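Local coordinates for acyl-coa oxidase (Arabidopsis thaliana, PDB 1W07) that uses FAD and molecular oxygen to desaturate long- and medium-chain acyl-CoAs to 2-trans-enoyl-CoAs in peroxisomal beta-oxidation, releasing hydrogen peroxide, at the interface of chains A and B. Numbering follows the deposited sequence. Chains: chain A/B, Acyl-coa oxidase.

Contact 1: the interface of chains A and B. Residues chain A 128-131; chain B 654-655, 657.
The amide group of B:Gln657 meets the backbone carbonyl of A:Lys128, while B:Val654 and B:Leu655 pack against the following residues of the same chain A loop in this part of the homodimer interface. The apolar half is the closely packed one. B:Val654 turns CG1 anti to its own nitrogen (chi1 174°), which points this methyl at the beta-carbon of A:Met129, with CG1 and CB 3.6 Å apart; the bent methionine chain curls round so that its CG and CE also lie near the methyl. Beside it, B:Leu655 pushes CD2 up to two successive carbonyls, 3.5 Å from A:Met129 O and 3.5 Å from A:Gln130 O, and this branch also approaches A:Ile131 CA. The polar half is looser and less certain. B:Gln657 NE2 donates to A:Lys128 O at 2.8 Å, but the bond is bent, 134° at the hydrogen. B:Gln657 OE1 lies 2.7 Å from A:Lys128 O, a meeting of two acceptors, and exchanging the amide's oxygen and nitrogen would not relieve it, so the placement of this amide is doubtful. A:Gln130 crosses B:Gln657 at roughly a right angle at a longer range, A:Gln130 CG standing 4.0 Å from B:Gln657 NE2. Shortening B:Gln657 to an alanine would remove the amide altogether and is likely to leave A:Lys128 O without this possible partner from chain B. The chain A residues form the turn that joins helix 116-127 to strand 133-136, whereas those of chain B come from the end of helix 647-655 and the tail just beyond it, close to the C-terminus.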
loop_
_atom_site.group_PDB
_atom_site.type_symbol
_atom_site.label_atom_id
_atom_site.label_comp_id
_atom_site.label_asym_id
_atom_site.label_seq_id
_atom_site.Cartn_x
_atom_site.Cartn_y
_atom_site.Cartn_z
ATOM N N LYS A 128 -10.026 9.272 -36.834
ATOM C CA LYS A 128 -10.733 10.541 -36.925
ATOM C C LYS A 128 -11.837 10.638 -35.882
ATOM O O LYS A 128 -12.694 11.523 -35.943
ATOM C CB LYS A 128 -11.295 10.727 -38.342
ATOM C CG LYS A 128 -10.203 10.934 -39.386
ATOM C CD LYS A 128 -10.460 10.134 -40.656
ATOM C CE LYS A 128 -9.142 9.846 -41.369
ATOM N NZ LYS A 128 -9.321 9.133 -42.665
ATOM N N MET A 129 -11.794 9.716 -34.923
ATOM C CA MET A 129 -12.757 9.670 -33.832
ATOM C C MET A 129 -14.181 9.498 -34.334
ATOM O O MET A 129 -15.142 9.829 -33.630
ATOM C CB MET A 129 -12.666 10.943 -32.983
ATOM C CG MET A 129 -11.310 11.174 -32.309
ATOM S SD MET A 129 -10.793 9.781 -31.292
ATOM C CE MET A 129 -12.145 9.764 -30.086
ATOM N N GLN A 130 -14.320 8.981 -35.552
ATOM C CA GLN A 130 -15.642 8.764 -36.131
ATOM C C GLN A 130 -16.336 7.686 -35.312
ATOM O O GLN A 130 -17.550 7.561 -35.339
ATOM C CB GLN A 130 -15.517 8.340 -37.596
ATOM C CG GLN A 130 -14.489 9.150 -38.374
ATOM C CD GLN A 130 -14.885 9.384 -39.820
ATOM O OE1 GLN A 130 -15.818 10.134 -40.103
ATOM N NE2 GLN A 130 -14.177 8.738 -40.742
ATOM N N ILE A 131 -15.532 6.903 -34.598
ATOM C CA ILE A 131 -16.029 5.862 -33.707
ATOM C C ILE A 131 -15.103 5.861 -32.491
ATOM O O ILE A 131 -13.993 6.400 -32.558
ATOM C CB ILE A 131 -15.990 4.459 -34.349
ATOM C CG1 ILE A 131 -14.560 4.138 -34.797
ATOM C CG2 ILE A 131 -16.974 4.377 -35.516
ATOM C CD1 ILE A 131 -14.380 2.727 -35.350
ATOM N N VAL B 654 -17.676 15.153 -30.979
ATOM C CA VAL B 654 -16.435 14.503 -31.396
ATOM C C VAL B 654 -16.725 13.480 -32.489
ATOM O O VAL B 654 -16.054 13.449 -33.526
ATOM C CB VAL B 654 -15.753 13.781 -30.199
ATOM C CG1 VAL B 654 -14.546 12.990 -30.680
ATOM C CG2 VAL B 654 -15.327 14.802 -29.150
ATOM N N LEU B 655 -17.737 12.655 -32.244
ATOM C CA LEU B 655 -18.143 11.613 -33.180
ATOM C C LEU B 655 -18.684 12.177 -34.487
ATOM O O LEU B 655 -18.863 11.435 -35.449
ATOM C CB LEU B 655 -19.204 10.712 -32.530
ATOM C CG LEU B 655 -18.735 9.794 -31.390
ATOM C CD1 LEU B 655 -19.933 9.336 -30.558
ATOM C CD2 LEU B 655 -17.963 8.604 -31.974
ATOM N N GLN B 657 -17.272 15.122 -35.900
ATOM C CA GLN B 657 -16.250 16.031 -36.409
ATOM C C GLN B 657 -16.758 17.470 -36.379
ATOM O O GLN B 657 -16.682 18.181 -37.382
ATOM C CB GLN B 657 -15.884 15.648 -37.848
ATOM C CG GLN B 657 -15.841 14.141 -38.108
ATOM C CD GLN B 657 -14.819 13.424 -37.246
ATOM O OE1 GLN B 657 -13.621 13.690 -37.334
ATOM N NE2 GLN B 657 -15.289 12.505 -36.409
#

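Contact 2: the interface of chains A and B. Residues chain A 404; chain B 175, 228-229, 234, 415-416, 418-419.
The short 3-10 helix 400-404 opens with the glycine pair Gly400-Gly401 and closes with A:Tyr404, all three residues of the FAD pocket, and this tyrosine inserts its side chain into chain B. Its backbone carbonyl O accepts a hydrogen bond from B:Met229 N at 3.0 Å. With CG opposite the main-chain nitrogen (chi1 -169°), the ring reaches inward between B:Pro419 and the stretch B:Lys228-B:Met229. B:Pro419 CG sits over one face, offset toward the rim and 3.3 Å from A:Tyr404 CZ, in a CH-pi contact; CB atoms of B:Lys228 and B:Met229 lie on the opposite side, over the rim of the ring. B:Val418 CG2 comes 3.5 Å from A:Tyr404 CE1, and B:Trp175 CH2 meets the ring edge in plane, 3.8 Å from A:Tyr404 CD2. At the far end, the phenolic OH donates to B:Ala415 O at 2.7 Å, arriving 46° above that carbonyl's plane. A water 3.1 Å from A:Tyr404 OH ties the phenol to B:Met229 O and B:Tyr234 N, so the hydroxyl is gripped both directly and through solvent. In a second shell, B:Lys228 NZ bonds to B:Tyr234 O at 2.9 Å, which would steady the wall beside the phenol. Grasped by its carbonyl and its hydroxyl and flanked on both sides, the ring probably has little freedom to turn. Around it, chain B contributes the region of its middle domain near residues 228 and 234, together with the end of helix 410-417 and the following 3-10 helix 418-421, shortly before the catalytic base B:Glu424.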
loop_
_atom_site.group_PDB
_atom_site.type_symbol
_atom_site.label_atom_id
_atom_site.label_comp_id
_atom_site.label_asym_id
_atom_site.label_seq_id
_atom_site.Cartn_x
_atom_site.Cartn_y
_atom_site.Cartn_z
ATOM N N TYR A 404 -1.240 11.788 4.581
ATOM C CA TYR A 404 -2.539 11.122 4.552
ATOM C C TYR A 404 -3.625 11.987 3.900
ATOM O O TYR A 404 -4.713 11.498 3.559
ATOM C CB TYR A 404 -2.946 10.733 5.973
ATOM C CG TYR A 404 -4.138 9.811 6.053
ATOM C CD1 TYR A 404 -4.126 8.550 5.444
ATOM C CD2 TYR A 404 -5.266 10.181 6.774
ATOM C CE1 TYR A 404 -5.230 7.676 5.567
ATOM C CE2 TYR A 404 -6.354 9.331 6.903
ATOM C CZ TYR A 404 -6.342 8.093 6.311
ATOM O OH TYR A 404 -7.438 7.282 6.505
ATOM N N TRP B 175 -5.083 17.990 12.729
ATOM C CA TRP B 175 -5.381 16.546 12.754
ATOM C C TRP B 175 -6.384 16.032 13.790
ATOM O O TRP B 175 -7.021 14.996 13.569
ATOM C CB TRP B 175 -4.096 15.685 12.864
ATOM C CG TRP B 175 -3.449 15.448 11.532
ATOM C CD1 TRP B 175 -2.253 15.930 11.098
ATOM C CD2 TRP B 175 -4.049 14.788 10.405
ATOM N NE1 TRP B 175 -2.072 15.625 9.761
ATOM C CE2 TRP B 175 -3.163 14.928 9.312
ATOM C CE3 TRP B 175 -5.256 14.102 10.214
ATOM C CZ2 TRP B 175 -3.445 14.411 8.047
ATOM C CZ3 TRP B 175 -5.541 13.583 8.949
ATOM C CH2 TRP B 175 -4.636 13.745 7.884
ATOM N N LYS B 228 -9.292 13.090 3.005
ATOM C CA LYS B 228 -8.180 12.183 3.224
ATOM C C LYS B 228 -8.201 10.983 2.286
ATOM O O LYS B 228 -9.172 10.726 1.581
ATOM C CB LYS B 228 -8.204 11.709 4.683
ATOM C CG LYS B 228 -7.857 12.828 5.688
ATOM C CD LYS B 228 -8.700 12.798 6.963
ATOM C CE LYS B 228 -10.172 13.009 6.663
ATOM N NZ LYS B 228 -10.951 13.175 7.915
ATOM N N MET B 229 -7.102 10.252 2.290
ATOM C CA MET B 229 -6.933 9.065 1.479
ATOM C C MET B 229 -8.111 8.086 1.530
ATOM O O MET B 229 -8.574 7.698 2.604
ATOM C CB MET B 229 -5.655 8.366 1.949
ATOM C CG MET B 229 -5.406 6.998 1.368
ATOM S SD MET B 229 -3.842 6.307 1.948
ATOM C CE MET B 229 -3.939 4.694 1.157
ATOM N N TYR B 234 -11.685 7.375 6.662
ATOM C CA TYR B 234 -11.621 8.394 7.702
ATOM C C TYR B 234 -12.303 9.697 7.301
ATOM O O TYR B 234 -12.295 10.663 8.065
ATOM C CB TYR B 234 -10.160 8.692 8.071
ATOM C CG TYR B 234 -9.721 8.144 9.411
ATOM C CD1 TYR B 234 -9.329 6.810 9.554
ATOM C CD2 TYR B 234 -9.700 8.963 10.544
ATOM C CE1 TYR B 234 -8.927 6.308 10.793
ATOM C CE2 TYR B 234 -9.301 8.468 11.787
ATOM C CZ TYR B 234 -8.915 7.136 11.899
ATOM O OH TYR B 234 -8.503 6.635 13.109
ATOM N N ALA B 415 -7.016 2.106 3.476
ATOM C CA ALA B 415 -7.014 3.547 3.693
ATOM C C ALA B 415 -7.416 3.901 5.128
ATOM O O ALA B 415 -6.785 4.749 5.758
ATOM C CB ALA B 415 -7.957 4.212 2.687
ATOM N N VAL B 416 -8.442 3.249 5.664
ATOM C CA VAL B 416 -8.871 3.574 7.016
ATOM C C VAL B 416 -7.864 3.100 8.072
ATOM O O VAL B 416 -7.735 3.713 9.142
ATOM C CB VAL B 416 -10.271 2.981 7.315
ATOM C CG1 VAL B 416 -10.176 1.485 7.610
ATOM C CG2 VAL B 416 -10.915 3.739 8.464
ATOM N N VAL B 418 -4.229 2.590 7.626
ATOM C CA VAL B 418 -2.902 3.212 7.540
ATOM C C VAL B 418 -2.519 4.286 8.536
ATOM O O VAL B 418 -1.336 4.429 8.871
ATOM C CB VAL B 418 -2.577 3.780 6.126
ATOM C CG1 VAL B 418 -2.176 2.655 5.221
ATOM C CG2 VAL B 418 -3.745 4.542 5.558
ATOM N N PRO B 419 -3.483 5.068 8.998
ATOM C CA PRO B 419 -3.105 6.106 9.972
ATOM C C PRO B 419 -2.447 5.464 11.210
ATOM O O PRO B 419 -1.725 6.133 11.959
ATOM C CB PRO B 419 -4.437 6.748 10.312
ATOM C CG PRO B 419 -5.196 6.634 9.044
ATOM C CD PRO B 419 -4.893 5.233 8.597
HETATM O O HOH W 1 -9.773 8.612 5.017
#

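Contact 1 and contact 2 lie about 42 Å apart, centre to centre of their C-alpha atoms, and have no residue in common. Each recurs with the chains exchanged, so the two subunits meet at widely separated points of the homodimer. Contact 2 lies about 13 Å from the active-site B:Glu424 and draws on an FAD-pocket segment of chain A, which suggests that dimer formation helps shape the flavin site. Contact 1, about 24 Å from A:Glu424, instead lays the C-terminal end of one subunit against an N-terminal-region loop of the other, and its role is more likely to be in assembly.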